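Acyl-CoA dehydrogenase (Bacillus anthracis, PDB 3OWA) binds FAD and probably catalyses the flavin-dependent alpha,beta-dehydrogenation of acyl-CoA thioesters, as other acyl-CoA dehydrogenases do. Local coordinates at residues F535-F540 and T571-L576; Y462-A467 and A505-V510; M314-Y319 and V529-V534; K468-M473 and S565-L570. One frame throughout, in Å; residues are numbered along the deposited sequence.

Interaction 1 of 4, residues F535-F540 and T571-L576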
# COMPACT_ATOMS: atom_id res chain seq x y z
N PHE A 535 -11.38 -16.06 -4.65
CA PHE A 535 -10.57 -15.79 -3.46
C PHE A 535 -9.79 -17.05 -3.05
O PHE A 535 -8.59 -16.97 -2.72
CB PHE A 535 -11.43 -15.29 -2.27
CG PHE A 535 -10.64 -15.15 -0.99
CD1 PHE A 535 -9.86 -14.03 -0.77
CD2 PHE A 535 -10.61 -16.18 -0.04
CE1 PHE A 535 -9.09 -13.91 0.38
CE2 PHE A 535 -9.85 -16.08 1.11
CZ PHE A 535 -9.10 -14.92 1.34
N CYS A 536 -10.47 -18.18 -3.05
CA CYS A 536 -9.84 -19.45 -2.66
C CYS A 536 -8.64 -19.81 -3.50
O CYS A 536 -7.58 -20.17 -2.97
CB CYS A 536 -10.85 -20.58 -2.63
SG CYS A 536 -11.78 -20.55 -1.11
N GLN A 537 -8.78 -19.69 -4.82
CA GLN A 537 -7.69 -19.98 -5.71
C GLN A 537 -6.46 -19.15 -5.37
O GLN A 537 -5.35 -19.69 -5.23
CB GLN A 537 -8.11 -19.75 -7.16
CG GLN A 537 -6.98 -19.99 -8.11
CD GLN A 537 -7.42 -20.58 -9.44
OE1 GLN A 537 -8.02 -21.66 -9.49
NE2 GLN A 537 -7.14 -19.86 -10.52
N GLU A 538 -6.65 -17.83 -5.24
CA GLU A 538 -5.51 -16.96 -4.94
C GLU A 538 -4.94 -17.08 -3.53
O GLU A 538 -3.72 -17.06 -3.36
CB GLU A 538 -5.83 -15.50 -5.28
CG GLU A 538 -5.73 -15.22 -6.81
CD GLU A 538 -6.66 -14.09 -7.31
OE1 GLU A 538 -6.71 -13.83 -8.54
OE2 GLU A 538 -7.37 -13.49 -6.48
N ALA A 539 -5.80 -17.23 -2.53
CA ALA A 539 -5.36 -17.42 -1.14
C ALA A 539 -4.63 -18.76 -0.97
O ALA A 539 -3.66 -18.86 -0.21
CB ALA A 539 -6.54 -17.37 -0.19
N PHE A 540 -5.10 -19.79 -1.67
CA PHE A 540 -4.44 -21.10 -1.63
C PHE A 540 -3.06 -21.08 -2.29
O PHE A 540 -2.12 -21.68 -1.77
CB PHE A 540 -5.31 -22.16 -2.30
CG PHE A 540 -4.82 -23.57 -2.05
CD1 PHE A 540 -5.06 -24.19 -0.83
CD2 PHE A 540 -4.11 -24.25 -3.03
CE1 PHE A 540 -4.62 -25.51 -0.59
CE2 PHE A 540 -3.65 -25.57 -2.80
CZ PHE A 540 -3.91 -26.19 -1.59
N THR A 571 -1.17 -30.04 -2.77
CA THR A 571 -1.44 -28.79 -3.44
C THR A 571 -1.95 -28.94 -4.89
O THR A 571 -2.47 -27.98 -5.48
CB THR A 571 -0.20 -27.90 -3.30
OG1 THR A 571 -0.61 -26.58 -3.00
CG2 THR A 571 0.70 -27.98 -4.51
N ARG A 572 -1.82 -30.15 -5.42
CA ARG A 572 -2.27 -30.48 -6.77
C ARG A 572 -3.79 -30.35 -6.95
O ARG A 572 -4.56 -30.88 -6.15
CB ARG A 572 -1.85 -31.92 -7.11
CG ARG A 572 -0.35 -32.11 -7.31
CD ARG A 572 -0.04 -33.24 -8.30
NE ARG A 572 -0.96 -34.37 -8.17
CZ ARG A 572 -1.97 -34.62 -9.00
NH1 ARG A 572 -2.21 -33.83 -10.05
NH2 ARG A 572 -2.75 -35.68 -8.80
N HIS A 573 -4.21 -29.65 -8.00
CA HIS A 573 -5.62 -29.56 -8.37
C HIS A 573 -5.75 -28.95 -9.74
O HIS A 573 -4.77 -28.47 -10.29
CB HIS A 573 -6.42 -28.71 -7.36
CG HIS A 573 -6.09 -27.25 -7.40
ND1 HIS A 573 -4.93 -26.73 -6.86
CD2 HIS A 573 -6.79 -26.19 -7.88
CE1 HIS A 573 -4.93 -25.42 -7.01
NE2 HIS A 573 -6.05 -25.07 -7.62
N THR A 574 -6.96 -28.94 -10.29
CA THR A 574 -7.17 -28.31 -11.58
C THR A 574 -7.51 -26.85 -11.37
O THR A 574 -8.61 -26.54 -10.95
CB THR A 574 -8.30 -28.96 -12.40
OG1 THR A 574 -7.95 -30.31 -12.70
CG2 THR A 574 -8.51 -28.19 -13.72
N PRO A 575 -6.58 -25.95 -11.69
CA PRO A 575 -6.80 -24.54 -11.46
C PRO A 575 -7.96 -24.01 -12.32
O PRO A 575 -8.25 -24.58 -13.37
CB PRO A 575 -5.47 -23.90 -11.86
CG PRO A 575 -4.92 -24.83 -12.89
CD PRO A 575 -5.31 -26.20 -12.40
N LEU A 576 -8.63 -22.97 -11.84
CA LEU A 576 -9.71 -22.30 -12.56
C LEU A 576 -9.18 -21.15 -13.37
O LEU A 576 -8.10 -20.63 -13.08
CB LEU A 576 -10.72 -21.73 -11.58
CG LEU A 576 -11.33 -22.67 -10.54
CD1 LEU A 576 -12.08 -21.82 -9.50
CD2 LEU A 576 -12.25 -23.71 -11.21

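Interaction 2 of 4, residues Y462-A467 and A505-V510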
# COMPACT_ATOMS: atom_id res chain seq x y z
N TYR A 462 -12.23 -28.79 -0.91
CA TYR A 462 -11.03 -29.60 -1.02
C TYR A 462 -9.78 -28.78 -0.67
O TYR A 462 -8.92 -29.22 0.10
CB TYR A 462 -10.96 -30.23 -2.43
CG TYR A 462 -9.71 -31.02 -2.69
CD1 TYR A 462 -9.60 -32.35 -2.29
CD2 TYR A 462 -8.61 -30.42 -3.29
CE1 TYR A 462 -8.42 -33.07 -2.52
CE2 TYR A 462 -7.44 -31.11 -3.51
CZ TYR A 462 -7.34 -32.43 -3.13
OH TYR A 462 -6.16 -33.08 -3.38
N LEU A 463 -9.67 -27.56 -1.20
CA LEU A 463 -8.53 -26.71 -0.88
C LEU A 463 -8.48 -26.31 0.59
O LEU A 463 -7.40 -26.27 1.21
CB LEU A 463 -8.50 -25.47 -1.78
CG LEU A 463 -8.48 -25.76 -3.28
CD1 LEU A 463 -8.66 -24.48 -4.04
CD2 LEU A 463 -7.18 -26.44 -3.68
N VAL A 464 -9.65 -26.04 1.17
CA VAL A 464 -9.74 -25.67 2.57
C VAL A 464 -9.18 -26.80 3.46
O VAL A 464 -8.33 -26.56 4.35
CB VAL A 464 -11.21 -25.30 2.95
CG1 VAL A 464 -11.46 -25.46 4.43
CG2 VAL A 464 -11.52 -23.87 2.48
N ASN A 465 -9.64 -28.03 3.20
CA ASN A 465 -9.13 -29.22 3.88
C ASN A 465 -7.61 -29.40 3.73
O ASN A 465 -6.90 -29.64 4.72
CB ASN A 465 -9.86 -30.49 3.42
CG ASN A 465 -10.92 -30.95 4.40
OD1 ASN A 465 -10.61 -31.37 5.52
ND2 ASN A 465 -12.20 -30.89 3.98
N ASN A 466 -7.12 -29.26 2.52
CA ASN A 466 -5.68 -29.42 2.29
C ASN A 466 -4.85 -28.29 2.90
O ASN A 466 -3.71 -28.52 3.33
CB ASN A 466 -5.38 -29.60 0.80
CG ASN A 466 -5.72 -31.02 0.29
OD1 ASN A 466 -5.33 -31.40 -0.82
ND2 ASN A 466 -6.43 -31.80 1.10
N ALA A 467 -5.43 -27.09 2.95
CA ALA A 467 -4.78 -25.93 3.58
C ALA A 467 -4.54 -26.20 5.06
O ALA A 467 -3.48 -25.84 5.60
CB ALA A 467 -5.60 -24.64 3.39
N ALA A 505 -9.96 -17.22 6.46
CA ALA A 505 -10.76 -16.45 5.51
C ALA A 505 -11.39 -17.35 4.43
O ALA A 505 -12.57 -17.20 4.09
CB ALA A 505 -9.90 -15.36 4.88
N MSE A 506 -10.60 -18.28 3.90
CA MSE A 506 -11.09 -19.25 2.88
C MSE A 506 -12.24 -20.06 3.40
O MSE A 506 -13.27 -20.16 2.76
CB MSE A 506 -9.98 -20.21 2.46
CG MSE A 506 -8.93 -19.63 1.57
SE MSE A 506 -7.56 -20.95 1.25
CE MSE A 506 -8.60 -22.25 0.28
N GLU A 507 -12.06 -20.68 4.57
CA GLU A 507 -13.12 -21.51 5.16
C GLU A 507 -14.38 -20.71 5.47
O GLU A 507 -15.50 -21.18 5.26
CB GLU A 507 -12.60 -22.20 6.43
CG GLU A 507 -13.62 -23.12 7.10
CD GLU A 507 -13.14 -23.75 8.42
OE1 GLU A 507 -13.24 -24.99 8.57
OE2 GLU A 507 -12.66 -23.02 9.33
N SER A 508 -14.21 -19.49 5.99
CA SER A 508 -15.34 -18.60 6.28
C SER A 508 -16.14 -18.29 5.03
O SER A 508 -17.38 -18.32 5.06
CB SER A 508 -14.88 -17.29 6.94
OG SER A 508 -14.24 -17.51 8.19
N ALA A 509 -15.44 -17.97 3.94
CA ALA A 509 -16.07 -17.73 2.66
C ALA A 509 -16.78 -19.01 2.14
O ALA A 509 -17.93 -18.94 1.69
CB ALA A 509 -15.06 -17.20 1.62
N VAL A 510 -16.11 -20.16 2.23
CA VAL A 510 -16.70 -21.42 1.74
C VAL A 510 -17.98 -21.76 2.50
O VAL A 510 -19.02 -22.03 1.89
CB VAL A 510 -15.72 -22.61 1.82
CG1 VAL A 510 -16.45 -23.93 1.50
CG2 VAL A 510 -14.59 -22.41 0.84

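Interaction 3 of 4, residues M314-Y319 and V529-V534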
# COMPACT_ATOMS: atom_id res chain seq x y z
N MSE A 314 -11.26 -6.32 -5.16
CA MSE A 314 -11.67 -5.56 -3.97
C MSE A 314 -12.88 -6.22 -3.32
O MSE A 314 -12.89 -6.42 -2.10
CB MSE A 314 -12.02 -4.13 -4.34
CG MSE A 314 -10.77 -3.31 -4.78
SE MSE A 314 -11.37 -1.75 -5.80
CE MSE A 314 -12.11 -0.70 -4.36
N ALA A 315 -13.86 -6.57 -4.15
CA ALA A 315 -15.12 -7.15 -3.65
C ALA A 315 -14.93 -8.57 -3.10
O ALA A 315 -15.56 -8.93 -2.11
CB ALA A 315 -16.14 -7.13 -4.70
N ALA A 316 -14.07 -9.36 -3.73
CA ALA A 316 -13.84 -10.73 -3.29
C ALA A 316 -13.09 -10.79 -1.96
O ALA A 316 -13.43 -11.58 -1.09
CB ALA A 316 -13.13 -11.54 -4.35
N LYS A 317 -12.04 -9.99 -1.82
CA LYS A 317 -11.40 -9.81 -0.51
C LYS A 317 -12.35 -9.31 0.55
O LYS A 317 -12.32 -9.81 1.67
CB LYS A 317 -10.21 -8.84 -0.64
CG LYS A 317 -9.09 -9.39 -1.53
CD LYS A 317 -8.03 -8.29 -1.67
CE LYS A 317 -6.96 -8.65 -2.69
NZ LYS A 317 -6.13 -9.84 -2.20
N THR A 318 -13.20 -8.34 0.23
CA THR A 318 -14.15 -7.80 1.21
C THR A 318 -15.16 -8.88 1.65
O THR A 318 -15.52 -8.95 2.82
CB THR A 318 -14.93 -6.62 0.61
OG1 THR A 318 -14.04 -5.55 0.32
CG2 THR A 318 -16.04 -6.09 1.59
N TYR A 319 -15.60 -9.72 0.70
CA TYR A 319 -16.50 -10.84 1.02
C TYR A 319 -15.77 -11.75 1.99
O TYR A 319 -16.31 -12.13 3.01
CB TYR A 319 -16.88 -11.64 -0.23
CG TYR A 319 -17.81 -12.82 0.07
CD1 TYR A 319 -19.16 -12.62 0.37
CD2 TYR A 319 -17.32 -14.15 0.06
CE1 TYR A 319 -20.02 -13.70 0.66
CE2 TYR A 319 -18.18 -15.24 0.33
CZ TYR A 319 -19.51 -15.00 0.63
OH TYR A 319 -20.36 -16.06 0.90
N VAL A 529 -20.65 -17.54 -4.86
CA VAL A 529 -19.88 -18.66 -5.40
C VAL A 529 -18.65 -18.13 -6.12
O VAL A 529 -17.55 -18.66 -5.93
CB VAL A 529 -20.73 -19.56 -6.34
CG1 VAL A 529 -19.83 -20.47 -7.22
CG2 VAL A 529 -21.72 -20.39 -5.55
N LEU A 530 -18.86 -17.10 -6.93
CA LEU A 530 -17.80 -16.44 -7.68
C LEU A 530 -16.71 -15.84 -6.78
O LEU A 530 -15.54 -16.10 -7.01
CB LEU A 530 -18.41 -15.37 -8.60
CG LEU A 530 -19.16 -15.92 -9.85
CD1 LEU A 530 -19.82 -14.78 -10.59
CD2 LEU A 530 -18.26 -16.74 -10.78
N TYR A 531 -17.11 -15.09 -5.76
CA TYR A 531 -16.15 -14.51 -4.80
C TYR A 531 -15.33 -15.64 -4.22
O TYR A 531 -14.12 -15.54 -4.12
CB TYR A 531 -16.84 -13.81 -3.62
CG TYR A 531 -17.58 -12.52 -3.89
CD1 TYR A 531 -17.12 -11.61 -4.84
CD2 TYR A 531 -18.73 -12.20 -3.16
CE1 TYR A 531 -17.78 -10.41 -5.06
CE2 TYR A 531 -19.41 -10.98 -3.37
CZ TYR A 531 -18.93 -10.11 -4.35
OH TYR A 531 -19.57 -8.93 -4.60
N THR A 532 -16.02 -16.72 -3.84
CA THR A 532 -15.41 -17.87 -3.18
C THR A 532 -14.39 -18.61 -4.05
O THR A 532 -13.29 -18.90 -3.57
CB THR A 532 -16.50 -18.83 -2.65
OG1 THR A 532 -17.32 -18.10 -1.73
CG2 THR A 532 -15.89 -20.02 -1.91
N GLU A 533 -14.75 -18.89 -5.31
CA GLU A 533 -13.83 -19.55 -6.25
C GLU A 533 -12.55 -18.76 -6.47
O GLU A 533 -11.44 -19.29 -6.42
CB GLU A 533 -14.53 -19.76 -7.59
CG GLU A 533 -15.55 -20.90 -7.54
CD GLU A 533 -16.47 -20.95 -8.74
OE1 GLU A 533 -16.61 -19.92 -9.46
OE2 GLU A 533 -17.05 -22.03 -8.98
N VAL A 534 -12.75 -17.46 -6.69
CA VAL A 534 -11.68 -16.56 -7.04
C VAL A 534 -10.78 -16.32 -5.81
O VAL A 534 -9.56 -16.41 -5.92
CB VAL A 534 -12.31 -15.23 -7.59
CG1 VAL A 534 -11.43 -14.06 -7.35
CG2 VAL A 534 -12.67 -15.40 -9.09

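Interaction 4 of 4, residues K468-M473 and S565-L570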
# COMPACT_ATOMS: atom_id res chain seq x y z
N LYS A 468 -5.52 -26.83 5.71
CA LYS A 468 -5.40 -27.20 7.13
C LYS A 468 -4.23 -28.14 7.37
O LYS A 468 -3.43 -27.93 8.28
CB LYS A 468 -6.70 -27.83 7.65
CG LYS A 468 -7.86 -26.84 7.77
CD LYS A 468 -9.09 -27.45 8.38
CE LYS A 468 -10.27 -26.53 8.14
NZ LYS A 468 -11.44 -26.91 8.94
N LYS A 469 -4.14 -29.18 6.54
CA LYS A 469 -3.04 -30.14 6.55
C LYS A 469 -1.68 -29.47 6.33
O LYS A 469 -0.71 -29.80 7.02
CB LYS A 469 -3.27 -31.23 5.49
CG LYS A 469 -4.56 -32.03 5.73
CD LYS A 469 -4.84 -33.01 4.60
CE LYS A 469 -6.15 -33.74 4.90
NZ LYS A 469 -6.59 -34.52 3.72
N ILE A 470 -1.61 -28.55 5.35
CA ILE A 470 -0.37 -27.84 5.05
C ILE A 470 0.08 -26.99 6.25
O ILE A 470 1.25 -27.03 6.63
CB ILE A 470 -0.49 -26.98 3.75
CG1 ILE A 470 -0.64 -27.87 2.51
CG2 ILE A 470 0.73 -26.08 3.55
CD1 ILE A 470 -1.29 -27.13 1.32
N GLY A 471 -0.85 -26.25 6.85
CA GLY A 471 -0.55 -25.45 8.04
C GLY A 471 -0.03 -26.30 9.19
O GLY A 471 1.00 -25.99 9.81
N LEU A 472 -0.73 -27.39 9.46
CA LEU A 472 -0.32 -28.34 10.50
C LEU A 472 1.05 -28.92 10.22
O LEU A 472 1.90 -28.96 11.11
CB LEU A 472 -1.37 -29.44 10.65
CG LEU A 472 -2.60 -29.04 11.45
CD1 LEU A 472 -3.85 -29.76 10.97
CD2 LEU A 472 -2.35 -29.32 12.92
N MSE A 473 1.28 -29.34 8.97
CA MSE A 473 2.56 -29.96 8.57
C MSE A 473 3.72 -29.02 8.80
O MSE A 473 4.73 -29.39 9.40
CB MSE A 473 2.53 -30.36 7.09
CG MSE A 473 3.72 -31.22 6.67
SE MSE A 473 4.14 -31.24 4.75
CE MSE A 473 2.38 -30.96 4.03
N SER A 565 7.58 -32.84 -2.00
CA SER A 565 6.67 -33.75 -2.71
C SER A 565 5.37 -33.97 -1.94
O SER A 565 4.30 -34.10 -2.54
CB SER A 565 7.32 -35.13 -2.95
OG SER A 565 8.52 -35.00 -3.68
N SER A 566 5.47 -34.04 -0.62
CA SER A 566 4.25 -34.09 0.23
C SER A 566 3.39 -32.83 0.02
O SER A 566 2.15 -32.91 -0.04
CB SER A 566 4.60 -34.27 1.72
OG SER A 566 5.24 -35.52 1.96
N LEU A 567 4.05 -31.67 -0.11
CA LEU A 567 3.36 -30.40 -0.33
C LEU A 567 2.72 -30.36 -1.72
O LEU A 567 1.57 -29.93 -1.86
CB LEU A 567 4.32 -29.21 -0.13
CG LEU A 567 3.78 -27.78 -0.41
CD1 LEU A 567 2.49 -27.46 0.38
CD2 LEU A 567 4.86 -26.73 -0.15
N ARG A 568 3.46 -30.84 -2.73
CA ARG A 568 2.95 -30.97 -4.10
C ARG A 568 1.70 -31.86 -4.15
O ARG A 568 0.72 -31.53 -4.83
CB ARG A 568 4.04 -31.48 -5.04
CG ARG A 568 3.82 -31.15 -6.52
CD ARG A 568 3.31 -32.36 -7.33
NE ARG A 568 4.17 -33.55 -7.19
CZ ARG A 568 5.16 -33.88 -8.02
NH1 ARG A 568 5.44 -33.12 -9.07
NH2 ARG A 568 5.87 -34.98 -7.79
N LYS A 569 1.74 -32.97 -3.42
CA LYS A 569 0.59 -33.86 -3.27
C LYS A 569 -0.61 -33.16 -2.61
O LYS A 569 -1.76 -33.40 -2.98
CB LYS A 569 0.96 -35.11 -2.45
CG LYS A 569 1.74 -36.18 -3.25
CD LYS A 569 2.13 -37.37 -2.39
CE LYS A 569 3.22 -38.20 -3.08
NZ LYS A 569 3.78 -39.25 -2.17
N LEU A 570 -0.33 -32.28 -1.64
CA LEU A 570 -1.39 -31.58 -0.94
C LEU A 570 -1.93 -30.42 -1.77
O LEU A 570 -3.02 -29.93 -1.54
CB LEU A 570 -0.89 -31.08 0.41
CG LEU A 570 -0.85 -32.13 1.51
CD1 LEU A 570 -0.26 -31.51 2.74
CD2 LEU A 570 -2.23 -32.72 1.82

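Interaction 1 of 4, residues F535-F540 and T571-L576
Gln537 and Phe540 both set CG anti to the backbone N (chi1 178° and -168°), and from one side of helix 526-554 they reach the end of helix 557-571 and the loop that leads from it to helix 578-592. The chain of Gln537 bends at chi2 (146°), and its amide meets the backbone of Leu576 with both ends. Leu576 N donates to Gln537 OE1 at 2.8 Å, the bond lying in the carbonyl plane of the amide and using a lone pair of OE1. In return Gln537 NE2 donates to Leu576 O, also at 2.8 Å, and that oxygen sits almost in the amide plane. Gln537 OE1 also comes within 3.4 Å of Leu576 CB.

Three residues on, Phe540 reaches the end of helix 557-571 with CE2, 3.2 Å from Thr571 OG1. His573 folds back toward its own helix end: ND1 donates to Thr571 O at 3.1 Å, with that oxygen in the plane of the imidazole. His573 CE1 lies 4.2 Å from Phe540 CD2, the two ring planes nearly perpendicular. Pro575 also packs on Ile552 of the second subunit.

The paired bonds hold both the N-H and the C=O of Leu576 and fix the rotation of the glutamine amide, and they tie a loop without regular structure to a helix that passes beside it.

Interaction 2 of 4, residues Y462-A467 and A505-V510
Apolar contacts carry this pairing, with Val464 of helix 458-482 pointing toward segment 505-510 of helix 490-520. The branch Val464 CG2, anti to the carbonyl carbon, meets Val510 CG2 at 3.8 Å, the two valines sliding past each other in opposite directions. It also packs on Met506 CB and against the backbone at Glu507 N. The other branch, Val464 CG1, rests on the aliphatic part of Glu507, 4.0 Å from its CB, and the two side chains cross at about a right angle. Met506, a selenomethionine, bends at chi3 (65°) and brings its CE to Leu463 CB at 3.8 Å; Val464 CG2 touches the same methyl.

Polar contacts begin where the extended Glu507 chain ends. Glu507 is buried, and its carboxylate makes salt bridges to Arg327 at OE2 and Lys468 at OE1, which would favour the ionised form.

The two segments run nearly antiparallel, at 150°, with axes 9.7 Å apart, inside the all-helical C-terminal part of the chain. Helix 526-554 packs on both of them, through Phe540 on Leu463 and Phe535 on Met506, while helix 305-336 reaches the 505-510 segment through Tyr319 on Ala509.

Interaction 3 of 4, residues M314-Y319 and V529-V534
Tyr531 packs against Ala315, Ala316 and Tyr319 where two helices of the acyl-CoA dehydrogenase C-terminal helical region cross almost perpendicularly, segments 314-319 and 529-534 meeting at 92° with axes 9.0 Å apart. One of them, helix 305-336, belongs to the first of two C-terminal-type acyl-CoA dehydrogenase domains in the chain and the other, helix 526-554, to the second, so the contact joins the two.

Tyr531 CG is anti to its carbonyl carbon (chi1 -70°). Tyr531 CD1 lies 3.7 Å from Ala316 CA, and CE1 comes equally near Ala315 CB, while Ala315 O stands over one ring face, toward the rim. Across the ring from CD1, the CD2 atom of Tyr531 meets Tyr319 CG at 3.4 Å. Tyr319 sets its own CG anti to the backbone N (chi1 180°), which places that atom beside the carbonyl carbon, against Tyr531 CD2; the two rings are oblique to each other. At Ala316 the backbones come to 4.7 Å, measured from its CA to Tyr531 CA, where Ala315 and Ala316 present only CB.

Both phenol groups are tied down outside the pair. Tyr531 OH bonds with Thr596 O, next to the C-terminal residue, and with Gln527 NE2, and Tyr319 OH with Thr513 OG1. That threonine hydroxyl also bonds Thr532 OG1, which stands 3.6 Å from Tyr319 CE2.

Interaction 4 of 4, residues K468-M473 and S565-L570
Segments 468-473 and 565-570 run nearly antiparallel, at 160° with axes 10.5 Å apart, and come closest in backbone at Ile470 CA and Leu567 CA, 7.0 Å from each other. Both belong to the helical C-terminal region of the acyl-CoA dehydrogenase family, and the contact between them is made by aliphatic side chains.

Leu570 points toward the other helix. With its CG anti to the carbonyl carbon (chi1 -79°), it divides its two methyls between neighbours: CD1 packs on Ile470 CG1 at 3.7 Å, and CD2 on Lys469 CD at 3.8 Å. Ile470 and Leu570 slide past each other in opposite directions, whereas the extended lysine crosses Leu570 at about a right angle and carries its ammonium end away from the contact.

Met473, a selenomethionine, also points toward the 565-570 segment, but the placing of its end is doubtful. Helix 526-554 covers one flank through Ala547 and helix 433-444 another through Leu440. Leu567 leaves its helix to one side, but its CD1 comes in to Ile470, near CG2 and the terminal methyl and 3.8 Å from Ile470 CG1.

How the interactions relate
Helix 526-554 takes part in interactions 1 and 3, and helix 458-482 in interactions 2 and 4. Phe540 of interaction 1 reaches both other neighbours on helix 458-482: its CE1 is 3.4 Å from Leu463 O of interaction 2, and its CZ is 4.0 Å from Ile470 CD1 of interaction 4. Leu576 CD1 packs on Glu533 CB, joining interactions 1 and 3, while Val510 CG2 against Thr532 CG2 joins 2 and 3. A salt bridge of 2.7 Å between Glu507 OE1 and Lys468 NZ links 2 with 4. Interactions 3 and 4 do not touch, their centres about 24 Å apart. The FAD-pocket residues Arg294, Gln296 and Phe297 belong to none of the four contacts.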